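Side-chain contact in ancillary protein 1 (Streptococcus pyogenes, PDB 2XI9), which acts as a pilus-presented adhesin whose internal thioester bond is required for efficient host cell interaction: residues 220-225 / 284-289. Numbering follows the deposited sequence.
Sequences IEKGYR and VEYAQD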
loop_
_atom_site.group_PDB
_atom_site.type_symbol
_atom_site.label_atom_id
_atom_site.label_comp_id
_atom_site.label_asym_id
_atom_site.label_seq_id
_atom_site.Cartn_x
_atom_site.Cartn_y
_atom_site.Cartn_z
ATOM N N ILE A 220 5.914 -5.454 -10.093
ATOM C CA ILE A 220 5.281 -4.316 -10.781
ATOM C C ILE A 220 6.054 -3.903 -12.054
ATOM O O ILE A 220 5.461 -3.719 -13.100
ATOM C CB ILE A 220 5.102 -3.123 -9.877
ATOM C CG1 ILE A 220 4.178 -3.435 -8.712
ATOM C CG2 ILE A 220 4.557 -1.904 -10.711
ATOM C CD1 ILE A 220 2.763 -3.821 -9.082
ATOM N N GLU A 221 7.380 -3.822 -11.948
ATOM C CA GLU A 221 8.275 -3.430 -13.012
ATOM C C GLU A 221 8.140 -4.285 -14.253
ATOM O O GLU A 221 8.216 -3.770 -15.383
ATOM C CB GLU A 221 9.752 -3.516 -12.492
ATOM C CG GLU A 221 10.787 -3.398 -13.507
ATOM C CD GLU A 221 12.153 -3.945 -13.106
ATOM O OE1 GLU A 221 12.541 -3.863 -11.912
ATOM O OE2 GLU A 221 12.848 -4.412 -14.059
ATOM N N LYS A 222 8.041 -5.594 -14.073
ATOM C CA LYS A 222 8.020 -6.499 -15.249
ATOM C C LYS A 222 6.605 -6.862 -15.605
ATOM O O LYS A 222 6.370 -7.438 -16.647
ATOM C CB LYS A 222 8.845 -7.792 -15.038
ATOM C CG LYS A 222 10.289 -7.696 -15.341
ATOM C CD LYS A 222 10.584 -7.403 -16.783
ATOM C CE LYS A 222 11.963 -7.905 -17.204
ATOM N NZ LYS A 222 12.008 -7.931 -18.718
ATOM N N GLY A 223 5.665 -6.496 -14.755
ATOM C CA GLY A 223 4.275 -6.773 -14.961
ATOM C C GLY A 223 3.449 -5.762 -15.727
ATOM O O GLY A 223 3.971 -4.899 -16.459
ATOM N N TYR A 224 2.140 -5.880 -15.572
ATOM C CA TYR A 224 1.239 -5.004 -16.312
ATOM C C TYR A 224 1.093 -3.675 -15.580
ATOM O O TYR A 224 0.607 -3.618 -14.445
ATOM C CB TYR A 224 -0.113 -5.649 -16.470
ATOM C CG TYR A 224 -1.079 -4.885 -17.276
ATOM C CD1 TYR A 224 -1.000 -4.888 -18.679
ATOM C CD2 TYR A 224 -2.086 -4.162 -16.686
ATOM C CE1 TYR A 224 -1.907 -4.200 -19.428
ATOM C CE2 TYR A 224 -2.982 -3.461 -17.441
ATOM C CZ TYR A 224 -2.895 -3.472 -18.797
ATOM O OH TYR A 224 -3.825 -2.814 -19.568
ATOM N N ARG A 225 1.478 -2.609 -16.259
ATOM C CA ARG A 225 1.485 -1.297 -15.650
ATOM C C ARG A 225 0.571 -0.305 -16.288
ATOM O O ARG A 225 0.105 0.589 -15.596
ATOM C CB ARG A 225 2.885 -0.732 -15.646
ATOM C CG ARG A 225 3.781 -1.465 -14.680
ATOM C CD ARG A 225 5.156 -0.826 -14.690
ATOM N NE ARG A 225 5.142 0.453 -13.969
ATOM C CZ ARG A 225 6.168 1.289 -13.869
ATOM N NH1 ARG A 225 7.328 1.048 -14.505
ATOM N NH2 ARG A 225 6.006 2.420 -13.192
ATOM N N VAL A 284 7.665 -13.826 -10.615
ATOM C CA VAL A 284 8.113 -14.134 -9.294
ATOM C C VAL A 284 9.614 -14.435 -9.264
ATOM O O VAL A 284 10.337 -13.989 -8.340
ATOM C CB VAL A 284 7.236 -15.295 -8.755
ATOM C CG1 VAL A 284 7.877 -15.949 -7.559
ATOM C CG2 VAL A 284 5.835 -14.733 -8.422
ATOM N N GLU A 285 10.084 -15.184 -10.247
ATOM C CA GLU A 285 11.487 -15.605 -10.292
ATOM C C GLU A 285 12.417 -14.411 -10.568
ATOM O O GLU A 285 13.452 -14.287 -9.966
ATOM C CB GLU A 285 11.697 -16.726 -11.330
ATOM C CG GLU A 285 11.084 -18.083 -10.902
ATOM C CD GLU A 285 11.169 -19.154 -12.007
ATOM O OE1 GLU A 285 11.886 -18.941 -13.026
ATOM O OE2 GLU A 285 10.534 -20.237 -11.844
ATOM N N TYR A 286 11.978 -13.480 -11.411
ATOM C CA TYR A 286 12.696 -12.249 -11.613
ATOM C C TYR A 286 12.766 -11.494 -10.292
ATOM O O TYR A 286 13.840 -11.131 -9.814
ATOM C CB TYR A 286 12.031 -11.375 -12.716
ATOM C CG TYR A 286 12.603 -9.981 -12.727
ATOM C CD1 TYR A 286 13.921 -9.753 -13.064
ATOM C CD2 TYR A 286 11.843 -8.905 -12.342
ATOM C CE1 TYR A 286 14.464 -8.449 -13.041
ATOM C CE2 TYR A 286 12.378 -7.600 -12.307
ATOM C CZ TYR A 286 13.668 -7.385 -12.670
ATOM O OH TYR A 286 14.180 -6.094 -12.623
ATOM N N ALA A 287 11.617 -11.274 -9.682
ATOM C CA ALA A 287 11.564 -10.552 -8.421
ATOM C C ALA A 287 12.496 -11.131 -7.367
ATOM O O ALA A 287 13.272 -10.403 -6.698
ATOM C CB ALA A 287 10.081 -10.497 -7.923
ATOM N N GLN A 288 12.467 -12.453 -7.248
ATOM C CA GLN A 288 13.363 -13.138 -6.317
ATOM C C GLN A 288 14.850 -13.100 -6.645
ATOM O O GLN A 288 15.690 -13.418 -5.775
ATOM C CB GLN A 288 12.921 -14.607 -6.190
ATOM C CG GLN A 288 11.621 -14.751 -5.483
ATOM C CD GLN A 288 11.116 -16.207 -5.450
ATOM O OE1 GLN A 288 11.352 -17.009 -6.374
ATOM N NE2 GLN A 288 10.474 -16.556 -4.355
ATOM N N ASP A 289 15.221 -12.752 -7.878
ATOM C CA ASP A 289 16.644 -12.779 -8.219
ATOM C C ASP A 289 17.379 -11.610 -7.534
ATOM O O ASP A 289 16.736 -10.722 -6.996
ATOM C CB ASP A 289 16.851 -12.872 -9.727
ATOM C CG ASP A 289 16.916 -11.529 -10.444
ATOM O OD1 ASP A 289 16.961 -10.427 -9.817
ATOM O OD2 ASP A 289 17.040 -11.625 -11.696
#
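The phenol of Y286 reaches across to the carboxylate of E221, its OH lying 2.6 Å from E221 OE2 in a weak hydrogen bond. E221 OE1 is close as well, 2.9 Å from Y286 OH. OE1 lies in the plane of the Y286 ring at its edge, whereas OE2 comes in obliquely; the carboxylate itself is turned 80° against the ring. E221 gets there on a stretched chain, with CG swung anti to its own nitrogen (chi1 169°) and no kink further out. Its OE1 also accepts a hydrogen bond from the backbone N of Q294, a second grip that should limit rotation of the carboxylate.

Both residues belong to the thioester domain of this adhesin, and the contact joins the C-terminal end of helix 209-222 to that of helix 274-288 at the protein surface. One residue along, K222 adds an aliphatic contact: its CG sits 3.6 Å from Y286 CD2 and 3.7 Å from Y286 CE2, approaching the ring obliquely. A bend at chi2 (-64°) then carries the rest of the lysine away, and its ammonium group does not meet the tyrosine. K218, one turn before K222 on helix 209-222, makes a cation-pi contact with Y286; its NZ also bonds to the carbonyl oxygens of Y286 and A287 and forms a salt bridge with D289.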